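Local coordinates for protein tetraacyldisaccharide 4'-kinase (Aquifex aeolicus, PDB 4EHX) that probably transfers the gamma-phosphate of ATP to the 4'-position of a tetraacyldisaccharide 1-phosphate, forming lipid IVA in the lipid A pathway, at residues L224-L235 against G272-D281; L62-R72 against L130-D138. All blocks are in the same frame, centred on the assembly; numbering follows the deposited sequence. Where two conformers were deposited one is given.

Interaction 1 of 2, residues L224-L235 against G272-D281; sequences LKEREVIAFSGL and GEIYLTTPKD
Thr277 lies over one face of the Phe232 ring, its CB making a CH-pi contact 3.8 Å from the ring centroid, while CB of Tyr275 sits at the ring's edge. CG of Phe232 stands between the backbone N and the carbonyl carbon (chi1 68°), which swings the ring across toward the neighbouring strand, onto Thr277. Thr277 grips the same residue twice, since its OG1 also donates to Phe232 O at 2.8 Å, from well above the carbonyl plane. The Arg227 guanidinium carries Ile274 CD1 over one face and has Gly272 O near its edge, where NH2 of Arg227 bonds to that oxygen at 3.1 Å. With an alanine for Arg227, Gly272 O is likely to lose this donor, and the end of Ile274 the guanidinium lying over it. The strands run parallel: Ile230 N donates to Ile274 O almost straight (170°), Leu276 N to Ile230 O, and Phe232 N to Leu276 O. Ile230 lies alongside the Tyr275 ring, CB to CD2 3.6 Å, whereas Val229 CG2 meets Leu276 CD1 at 3.9 Å. Past the strand, Gly234 N donates to Asp281 OD2 at 2.9 Å, and Thr278, the N-cap residue, accepts from Asp281 N through OG1. Thus Arg227 holds a carbonyl at one end, the middle of this parallel sheet, with 229-233 between 252-257 and 275-277, has apolar side chains, and a carboxylate joins strand to helix.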
loop_
_atom_site.group_PDB
_atom_site.type_symbol
_atom_site.label_atom_id
_atom_site.label_comp_id
_atom_site.label_asym_id
_atom_site.label_seq_id
_atom_site.Cartn_x
_atom_site.Cartn_y
_atom_site.Cartn_z
ATOM N N LEU A 224 17.265 -19.301 7.224
ATOM C CA LEU A 224 16.180 -20.142 7.714
ATOM C C LEU A 224 16.426 -21.630 7.507
ATOM O O LEU A 224 15.734 -22.463 8.093
ATOM C CB LEU A 224 14.863 -19.749 7.049
ATOM C CG LEU A 224 14.376 -18.345 7.403
ATOM C CD1 LEU A 224 12.988 -18.099 6.833
ATOM C CD2 LEU A 224 14.389 -18.170 8.918
ATOM N N LYS A 225 17.399 -21.969 6.667
ATOM C CA LYS A 225 17.686 -23.370 6.382
ATOM C C LYS A 225 18.169 -24.092 7.640
ATOM O O LYS A 225 19.008 -23.576 8.382
ATOM C CB LYS A 225 18.713 -23.500 5.254
ATOM C CG LYS A 225 18.813 -24.902 4.674
ATOM C CD LYS A 225 19.805 -24.965 3.522
ATOM C CE LYS A 225 21.232 -24.775 4.009
ATOM N NZ LYS A 225 21.658 -25.877 4.919
ATOM N N GLU A 226 17.618 -25.281 7.872
ATOM C CA GLU A 226 17.969 -26.109 9.027
ATOM C C GLU A 226 17.572 -25.437 10.346
ATOM O O GLU A 226 18.057 -25.816 11.415
ATOM C CB GLU A 226 19.482 -26.339 9.104
ATOM C CG GLU A 226 20.085 -26.946 7.839
ATOM C CD GLU A 226 19.409 -28.241 7.429
ATOM O OE1 GLU A 226 19.026 -29.026 8.322
ATOM O OE2 GLU A 226 19.251 -28.468 6.211
ATOM N N ARG A 227 16.684 -24.450 10.265
ATOM C CA ARG A 227 16.193 -23.764 11.454
ATOM C C ARG A 227 14.666 -23.854 11.407
ATOM O O ARG A 227 14.062 -23.697 10.345
ATOM C CB ARG A 227 16.610 -22.289 11.555
ATOM C CG ARG A 227 18.111 -22.008 11.588
ATOM C CD ARG A 227 18.732 -22.458 12.908
ATOM N NE ARG A 227 17.901 -22.078 14.054
ATOM C CZ ARG A 227 18.167 -21.073 14.888
ATOM N NH1 ARG A 227 19.258 -20.336 14.734
ATOM N NH2 ARG A 227 17.344 -20.808 15.892
ATOM N N GLU A 228 14.044 -24.122 12.551
ATOM C CA GLU A 228 12.600 -23.947 12.683
ATOM C C GLU A 228 12.365 -22.566 13.289
ATOM O O GLU A 228 13.176 -22.089 14.082
ATOM C CB GLU A 228 11.990 -25.024 13.580
ATOM C CG GLU A 228 12.083 -26.435 13.019
ATOM C CD GLU A 228 11.460 -27.479 13.935
ATOM O OE1 GLU A 228 11.325 -27.214 15.150
ATOM O OE2 GLU A 228 11.107 -28.568 13.438
ATOM N N VAL A 229 11.271 -21.915 12.917
ATOM C CA VAL A 229 11.024 -20.566 13.409
ATOM C C VAL A 229 9.788 -20.500 14.285
ATOM O O VAL A 229 8.935 -21.387 14.257
ATOM C CB VAL A 229 10.847 -19.571 12.255
ATOM C CG1 VAL A 229 12.071 -19.578 11.357
ATOM C CG2 VAL A 229 9.587 -19.906 11.471
ATOM N N ILE A 230 9.703 -19.433 15.068
ATOM C CA ILE A 230 8.486 -19.105 15.789
ATOM C C ILE A 230 7.837 -17.948 15.039
ATOM O O ILE A 230 8.450 -16.899 14.862
ATOM C CB ILE A 230 8.796 -18.677 17.231
ATOM C CG1 ILE A 230 9.436 -19.837 17.999
ATOM C CG2 ILE A 230 7.534 -18.212 17.926
ATOM C CD1 ILE A 230 10.072 -19.429 19.308
ATOM N N ALA A 231 6.611 -18.144 14.576
ATOM C CA ALA A 231 5.921 -17.105 13.824
ATOM C C ALA A 231 4.798 -16.491 14.647
ATOM O O ALA A 231 4.217 -17.146 15.522
ATOM C CB ALA A 231 5.378 -17.660 12.515
ATOM N N PHE A 232 4.493 -15.230 14.359
ATOM C CA PHE A 232 3.434 -14.528 15.063
ATOM C C PHE A 232 2.874 -13.357 14.261
ATOM O O PHE A 232 3.541 -12.799 13.386
ATOM C CB PHE A 232 3.884 -14.092 16.461
ATOM C CG PHE A 232 4.943 -13.018 16.469
ATOM C CD1 PHE A 232 4.589 -11.677 16.404
ATOM C CD2 PHE A 232 6.285 -13.350 16.577
ATOM C CE1 PHE A 232 5.552 -10.687 16.423
ATOM C CE2 PHE A 232 7.261 -12.361 16.598
ATOM C CZ PHE A 232 6.893 -11.030 16.525
ATOM N N SER A 233 1.631 -13.005 14.554
ATOM C CA SER A 233 0.943 -11.971 13.803
ATOM C C SER A 233 0.093 -11.128 14.735
ATOM O O SER A 233 -0.546 -11.647 15.653
ATOM C CB SER A 233 0.073 -12.592 12.710
ATOM O OG SER A 233 -0.432 -11.589 11.849
ATOM N N GLY A 234 0.099 -9.822 14.493
ATOM C CA GLY A 234 -0.598 -8.876 15.338
ATOM C C GLY A 234 -1.922 -8.432 14.755
ATOM O O GLY A 234 -2.300 -7.269 14.882
ATOM N N LEU A 235 -2.609 -9.358 14.095
ATOM C CA LEU A 235 -4.015 -9.180 13.732
ATOM C C LEU A 235 -4.564 -10.417 13.021
ATOM O O LEU A 235 -4.075 -11.528 13.227
ATOM C CB LEU A 235 -4.257 -7.901 12.911
ATOM C CG LEU A 235 -3.614 -7.687 11.540
ATOM C CD1 LEU A 235 -4.370 -8.427 10.460
ATOM C CD2 LEU A 235 -3.494 -6.194 11.222
ATOM N N GLY A 272 18.447 -16.451 20.813
ATOM C CA GLY A 272 18.827 -17.663 20.111
ATOM C C GLY A 272 17.753 -18.256 19.216
ATOM O O GLY A 272 18.033 -19.165 18.433
ATOM N N GLU A 273 16.523 -17.764 19.327
ATOM C CA GLU A 273 15.460 -18.238 18.441
ATOM C C GLU A 273 15.270 -17.248 17.297
ATOM O O GLU A 273 15.629 -16.071 17.413
ATOM C CB GLU A 273 14.140 -18.446 19.195
ATOM C CG GLU A 273 14.204 -19.456 20.336
ATOM C CD GLU A 273 14.168 -20.907 19.864
ATOM O OE1 GLU A 273 13.708 -21.154 18.732
ATOM O OE2 GLU A 273 14.596 -21.804 20.630
ATOM N N ILE A 274 14.710 -17.735 16.192
ATOM C CA ILE A 274 14.367 -16.889 15.058
ATOM C C ILE A 274 12.861 -16.731 14.948
ATOM O O ILE A 274 12.124 -17.707 15.037
ATOM C CB ILE A 274 14.893 -17.465 13.736
ATOM C CG1 ILE A 274 16.418 -17.583 13.795
ATOM C CG2 ILE A 274 14.436 -16.588 12.553
ATOM C CD1 ILE A 274 17.030 -18.234 12.573
ATOM N N TYR A 275 12.415 -15.490 14.760
ATOM C CA TYR A 275 10.993 -15.194 14.651
ATOM C C TYR A 275 10.658 -14.637 13.277
ATOM O O TYR A 275 11.450 -13.905 12.673
ATOM C CB TYR A 275 10.552 -14.181 15.716
ATOM C CG TYR A 275 10.752 -14.665 17.133
ATOM C CD1 TYR A 275 11.988 -14.577 17.745
ATOM C CD2 TYR A 275 9.701 -15.215 17.851
ATOM C CE1 TYR A 275 12.182 -15.034 19.047
ATOM C CE2 TYR A 275 9.880 -15.671 19.146
ATOM C CZ TYR A 275 11.122 -15.578 19.736
ATOM O OH TYR A 275 11.284 -16.031 21.018
ATOM N N LEU A 276 9.469 -14.987 12.802
ATOM C CA LEU A 276 8.898 -14.389 11.599
ATOM C C LEU A 276 7.578 -13.734 11.949
ATOM O O LEU A 276 6.783 -14.290 12.704
ATOM C CB LEU A 276 8.673 -15.445 10.513
ATOM C CG LEU A 276 9.948 -16.134 10.032
ATOM C CD1 LEU A 276 9.655 -17.019 8.828
ATOM C CD2 LEU A 276 11.002 -15.084 9.700
ATOM N N THR A 277 7.354 -12.543 11.407
ATOM C CA THR A 277 6.106 -11.829 11.623
ATOM C C THR A 277 5.833 -10.981 10.384
ATOM O O THR A 277 6.532 -11.121 9.371
ATOM C CB THR A 277 6.159 -10.959 12.899
ATOM O OG1 THR A 277 4.876 -10.364 13.132
ATOM C CG2 THR A 277 7.232 -9.856 12.771
ATOM N N THR A 278 4.812 -10.129 10.447
ATOM C CA THR A 278 4.456 -9.288 9.301
ATOM C C THR A 278 5.175 -7.945 9.369
ATOM O O THR A 278 5.573 -7.505 10.440
ATOM C CB THR A 278 2.935 -9.012 9.230
ATOM O OG1 THR A 278 2.555 -8.135 10.302
ATOM C CG2 THR A 278 2.138 -10.312 9.325
ATOM N N PRO A 279 5.324 -7.268 8.219
ATOM C CA PRO A 279 5.985 -5.956 8.253
ATOM C C PRO A 279 5.280 -4.954 9.173
ATOM O O PRO A 279 5.949 -4.160 9.841
ATOM C CB PRO A 279 5.935 -5.508 6.791
ATOM C CG PRO A 279 5.963 -6.812 6.020
ATOM C CD PRO A 279 5.121 -7.758 6.845
ATOM N N LYS A 280 3.952 -4.992 9.217
ATOM C CA LYS A 280 3.198 -4.099 10.092
ATOM C C LYS A 280 3.507 -4.354 11.565
ATOM O O LYS A 280 3.483 -3.433 12.381
ATOM C CB LYS A 280 1.693 -4.217 9.850
ATOM C CG LYS A 280 0.870 -3.293 10.743
ATOM C CD LYS A 280 -0.626 -3.448 10.524
ATOM C CE LYS A 280 -1.409 -2.536 11.464
ATOM N NZ LYS A 280 -2.882 -2.709 11.324
ATOM N N ASP A 281 3.771 -5.610 11.910
ATOM C CA ASP A 281 4.193 -5.940 13.273
ATOM C C ASP A 281 5.659 -5.575 13.489
ATOM O O ASP A 281 6.055 -5.077 14.548
ATOM C CB ASP A 281 4.001 -7.431 13.540
ATOM C CG ASP A 281 2.545 -7.823 13.622
ATOM O OD1 ASP A 281 1.888 -7.426 14.606
ATOM O OD2 ASP A 281 2.066 -8.532 12.715
HETATM O O HOH W 1 14.180 -20.564 16.152
#

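Interaction 2 of 2, residues L62-R72 against L130-D138; sequences LKDKRVCILSR and LSPEVFILD
The carbonyl oxygen of Arg66 is gripped by two successive amides of the other segment, Glu133 N at 2.7 Å and Val134 N at 3.2 Å. Glu133 returns the bond: its OE1 accepts from Arg66 N at 2.7 Å through the anti lone pair, so backbone and carboxylate together hold both the backbone N and the backbone O of Arg66. Water links the same OE1 to Asp64 O, and a second water joins OE2 to Lys65 NZ. The Arg66 side chain, bent at chi3 (66°), swings its guanidinium across to the end of helix 119-130, where NE donates to Ser131 O, lying in the guanidinium plane, and NH2 to Leu130 O at 3.0 Å. Both carbonyls are approached from above their planes.

Beyond this junction the strands pair in parallel register from Val67 with Val134 to Leu70 with Leu137. On one face Phe135 presents CD1 to Cys68 CB and to Leu70 CG, the latter at 3.6 Å, with the Cys68 sulfur beside the ring edge. On the other, Ile69 bends its CD1 onto Ile136 CB at 3.8 Å, and Ile136 CD1 also meets Val67 CG1. At the C-terminal end Asp138 comes close to Lys51, a predicted ATP-binding residue, which places this end beside the probable nucleotide site of the P-loop fold.

Strand 112-116 flanks 67-71, and strand 38-43 flanks 134-138. Helix 119-130 packs Ala126 against both Cys68 and Phe135, while Leu62 and Val134 touch Ile39 of strand 38-43.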
loop_
_atom_site.group_PDB
_atom_site.type_symbol
_atom_site.label_atom_id
_atom_site.label_comp_id
_atom_site.label_asym_id
_atom_site.label_seq_id
_atom_site.Cartn_x
_atom_site.Cartn_y
_atom_site.Cartn_z
ATOM N N LEU A 62 11.461 5.014 -10.362
ATOM C CA LEU A 62 11.815 6.439 -10.307
ATOM C C LEU A 62 13.043 6.727 -9.445
ATOM O O LEU A 62 13.177 7.819 -8.885
ATOM C CB LEU A 62 10.621 7.225 -9.747
ATOM C CG LEU A 62 9.375 7.253 -10.632
ATOM C CD1 LEU A 62 8.106 7.560 -9.828
ATOM C CD2 LEU A 62 9.571 8.275 -11.769
ATOM N N LYS A 63 13.947 5.758 -9.337
ATOM C CA LYS A 63 15.105 5.908 -8.452
ATOM C C LYS A 63 16.035 7.062 -8.844
ATOM O O LYS A 63 16.852 7.520 -8.041
ATOM C CB LYS A 63 15.897 4.605 -8.385
ATOM C CG LYS A 63 16.513 4.186 -9.698
ATOM C CD LYS A 63 17.303 2.885 -9.518
ATOM C CE LYS A 63 17.920 2.470 -10.847
ATOM N NZ LYS A 63 18.714 1.208 -10.775
ATOM N N ASP A 64 15.910 7.528 -10.076
ATOM C CA ASP A 64 16.730 8.632 -10.559
ATOM C C ASP A 64 16.116 10.001 -10.235
ATOM O O ASP A 64 16.706 11.032 -10.546
ATOM C CB ASP A 64 16.966 8.491 -12.066
ATOM C CG ASP A 64 17.723 7.207 -12.421
ATOM O OD1 ASP A 64 18.729 6.893 -11.743
ATOM O OD2 ASP A 64 17.304 6.506 -13.370
ATOM N N LYS A 65 14.934 10.005 -9.618
ATOM C CA LYS A 65 14.231 11.244 -9.279
ATOM C C LYS A 65 14.106 11.413 -7.765
ATOM O O LYS A 65 14.156 10.433 -7.011
ATOM C CB LYS A 65 12.810 11.240 -9.865
ATOM C CG LYS A 65 12.737 11.211 -11.383
ATOM C CD LYS A 65 13.287 12.500 -11.986
ATOM C CE LYS A 65 12.973 12.605 -13.471
ATOM N NZ LYS A 65 13.478 13.902 -14.015
ATOM N N ARG A 66 13.917 12.654 -7.329
ATOM C CA ARG A 66 13.613 12.933 -5.933
ATOM C C ARG A 66 12.125 12.674 -5.718
ATOM O O ARG A 66 11.287 13.437 -6.196
ATOM C CB ARG A 66 13.983 14.376 -5.585
ATOM C CG ARG A 66 15.495 14.645 -5.689
ATOM C CD ARG A 66 15.808 16.142 -5.622
ATOM N NE ARG A 66 15.480 16.726 -4.321
ATOM C CZ ARG A 66 16.279 16.677 -3.254
ATOM N NH1 ARG A 66 17.447 16.054 -3.328
ATOM N NH2 ARG A 66 15.907 17.241 -2.108
ATOM N N VAL A 67 11.804 11.588 -5.012
ATOM C CA VAL A 67 10.414 11.123 -4.880
ATOM C C VAL A 67 9.849 11.425 -3.497
ATOM O O VAL A 67 10.536 11.276 -2.476
ATOM C CB VAL A 67 10.355 9.586 -5.104
ATOM C CG1 VAL A 67 8.929 9.037 -4.869
ATOM C CG2 VAL A 67 10.896 9.218 -6.494
ATOM N N CYS A 68 8.590 11.839 -3.454
ATOM C CA CYS A 68 7.903 11.997 -2.185
ATOM C C CYS A 68 6.565 11.295 -2.252
ATOM O O CYS A 68 5.786 11.523 -3.176
ATOM C CB CYS A 68 7.707 13.478 -1.848
ATOM S SG CYS A 68 6.937 13.783 -0.242
ATOM N N ILE A 69 6.290 10.455 -1.260
ATOM C CA ILE A 69 4.978 9.821 -1.142
ATOM C C ILE A 69 4.038 10.747 -0.377
ATOM O O ILE A 69 4.416 11.286 0.652
ATOM C CB ILE A 69 5.054 8.511 -0.327
ATOM C CG1 ILE A 69 6.140 7.581 -0.876
ATOM C CG2 ILE A 69 3.659 7.843 -0.240
ATOM C CD1 ILE A 69 5.948 7.189 -2.300
ATOM N N LEU A 70 2.818 10.931 -0.881
ATOM C CA LEU A 70 1.801 11.668 -0.145
ATOM C C LEU A 70 0.810 10.644 0.350
ATOM O O LEU A 70 0.059 10.059 -0.444
ATOM C CB LEU A 70 1.084 12.700 -1.048
ATOM C CG LEU A 70 1.975 13.761 -1.695
ATOM C CD1 LEU A 70 1.120 14.725 -2.567
ATOM C CD2 LEU A 70 2.724 14.545 -0.606
ATOM N N SER A 71 0.841 10.414 1.659
ATOM C CA SER A 71 0.002 9.416 2.306
ATOM C C SER A 71 -1.094 10.097 3.140
ATOM O O SER A 71 -0.908 11.214 3.621
ATOM C CB SER A 71 0.894 8.537 3.189
ATOM O OG SER A 71 0.301 7.292 3.469
ATOM N N ARG A 72 -2.222 9.413 3.323
ATOM C CA ARG A 72 -3.339 9.957 4.101
ATOM C C ARG A 72 -3.023 10.083 5.569
ATOM O O ARG A 72 -3.309 11.115 6.182
ATOM C CB ARG A 72 -4.594 9.091 3.949
ATOM C CG ARG A 72 -5.835 9.726 4.579
ATOM C CD ARG A 72 -7.085 8.898 4.309
ATOM N NE ARG A 72 -8.296 9.575 4.772
ATOM C CZ ARG A 72 -9.528 9.091 4.626
ATOM N NH1 ARG A 72 -10.568 9.781 5.075
ATOM N NH2 ARG A 72 -9.723 7.919 4.033
ATOM N N LEU A 130 11.259 19.838 0.996
ATOM C CA LEU A 130 11.946 18.646 0.494
ATOM C C LEU A 130 12.343 18.722 -0.989
ATOM O O LEU A 130 13.029 17.832 -1.497
ATOM C CB LEU A 130 11.061 17.415 0.710
ATOM C CG LEU A 130 10.597 17.081 2.136
ATOM C CD1 LEU A 130 9.452 16.068 2.136
ATOM C CD2 LEU A 130 11.759 16.585 2.992
ATOM N N SER A 131 11.892 19.774 -1.668
ATOM C CA SER A 131 12.005 19.920 -3.131
ATOM C C SER A 131 11.962 18.643 -3.997
ATOM O O SER A 131 12.863 18.384 -4.789
ATOM C CB SER A 131 13.223 20.772 -3.499
ATOM O OG SER A 131 14.406 20.205 -2.974
ATOM N N PRO A 132 10.895 17.852 -3.860
ATOM C CA PRO A 132 10.727 16.652 -4.685
ATOM C C PRO A 132 10.552 16.947 -6.178
ATOM O O PRO A 132 10.130 18.036 -6.562
ATOM C CB PRO A 132 9.459 16.011 -4.109
ATOM C CG PRO A 132 8.665 17.172 -3.625
ATOM C CD PRO A 132 9.655 18.187 -3.125
ATOM N N GLU A 133 10.889 15.972 -7.013
ATOM C CA GLU A 133 10.656 16.083 -8.447
ATOM C C GLU A 133 9.367 15.397 -8.890
ATOM O O GLU A 133 8.869 15.662 -9.972
ATOM C CB GLU A 133 11.836 15.490 -9.201
ATOM C CG GLU A 133 13.072 16.337 -9.036
ATOM C CD GLU A 133 14.314 15.667 -9.573
ATOM O OE1 GLU A 133 14.598 14.525 -9.172
ATOM O OE2 GLU A 133 14.996 16.291 -10.403
ATOM N N VAL A 134 8.849 14.491 -8.066
ATOM C CA VAL A 134 7.619 13.771 -8.412
ATOM C C VAL A 134 6.939 13.296 -7.139
ATOM O O VAL A 134 7.614 12.967 -6.156
ATOM C CB VAL A 134 7.910 12.566 -9.360
ATOM C CG1 VAL A 134 8.940 11.593 -8.721
ATOM C CG2 VAL A 134 6.612 11.840 -9.742
ATOM N N PHE A 135 5.605 13.297 -7.133
ATOM C CA PHE A 135 4.839 12.749 -6.022
ATOM C C PHE A 135 4.151 11.454 -6.402
ATOM O O PHE A 135 3.685 11.289 -7.530
ATOM C CB PHE A 135 3.741 13.714 -5.579
ATOM C CG PHE A 135 4.257 14.947 -4.942
ATOM C CD1 PHE A 135 4.770 14.905 -3.653
ATOM C CD2 PHE A 135 4.208 16.162 -5.618
ATOM C CE1 PHE A 135 5.244 16.066 -3.038
ATOM C CE2 PHE A 135 4.679 17.324 -5.015
ATOM C CZ PHE A 135 5.193 17.271 -3.719
ATOM N N ILE A 136 4.087 10.531 -5.448
ATOM C CA ILE A 136 3.260 9.347 -5.621
ATOM C C ILE A 136 2.182 9.414 -4.541
ATOM O O ILE A 136 2.493 9.568 -3.356
ATOM C CB ILE A 136 4.074 8.045 -5.434
ATOM C CG1 ILE A 136 5.137 7.886 -6.538
ATOM C CG2 ILE A 136 3.150 6.832 -5.390
ATOM C CD1 ILE A 136 6.196 6.820 -6.184
ATOM N N LEU A 137 0.920 9.304 -4.939
ATOM C CA LEU A 137 -0.127 9.230 -3.933
ATOM C C LEU A 137 -0.265 7.756 -3.611
ATOM O O LEU A 137 -0.538 6.930 -4.496
ATOM C CB LEU A 137 -1.475 9.747 -4.468
ATOM C CG LEU A 137 -1.479 11.057 -5.265
ATOM C CD1 LEU A 137 -2.938 11.503 -5.546
ATOM C CD2 LEU A 137 -0.738 12.160 -4.504
ATOM N N ASP A 138 -0.058 7.392 -2.358
ATOM C CA ASP A 138 -0.376 6.027 -2.016
ATOM C C ASP A 138 -1.863 6.064 -1.635
ATOM O O ASP A 138 -2.306 6.856 -0.800
ATOM C CB ASP A 138 0.554 5.435 -0.950
ATOM C CG ASP A 138 0.277 5.964 0.420
ATOM O OD1 ASP A 138 -0.362 7.021 0.501
ATOM O OD2 ASP A 138 0.710 5.337 1.415
HETATM O O HOH W 2 17.212 13.667 -9.462
HETATM O O HOH W 3 15.927 14.708 -12.954
HETATM O O HOH W 4 -2.588 9.317 -0.734
HETATM O O HOH W 5 -2.665 7.101 1.880
#

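In the fold
From the N terminus, the chain passes the predicted ATP-binding residues 45-52 and helix 51-61 before entering strand 67-71. Interaction 2 then closes a loop of 57 residues that contains strand 112-116 and helix 119-130, joining neighbouring strands of the P-loop core. Interaction 1 opens only afterwards: it closes 36 residues holding helix 237-248 and strand 252-257. The two loops therefore follow in series, neither nesting nor crossing. The centres of interactions 1 and 2 lie about 32 Å apart, and the nearest atoms of interactions 1 and 2 about 13 Å, without touching. Strands 201-212 and 291-300 pair with each other and connect the two regions, 201-212 beside strand 182-186 and 291-300 beside 275-277.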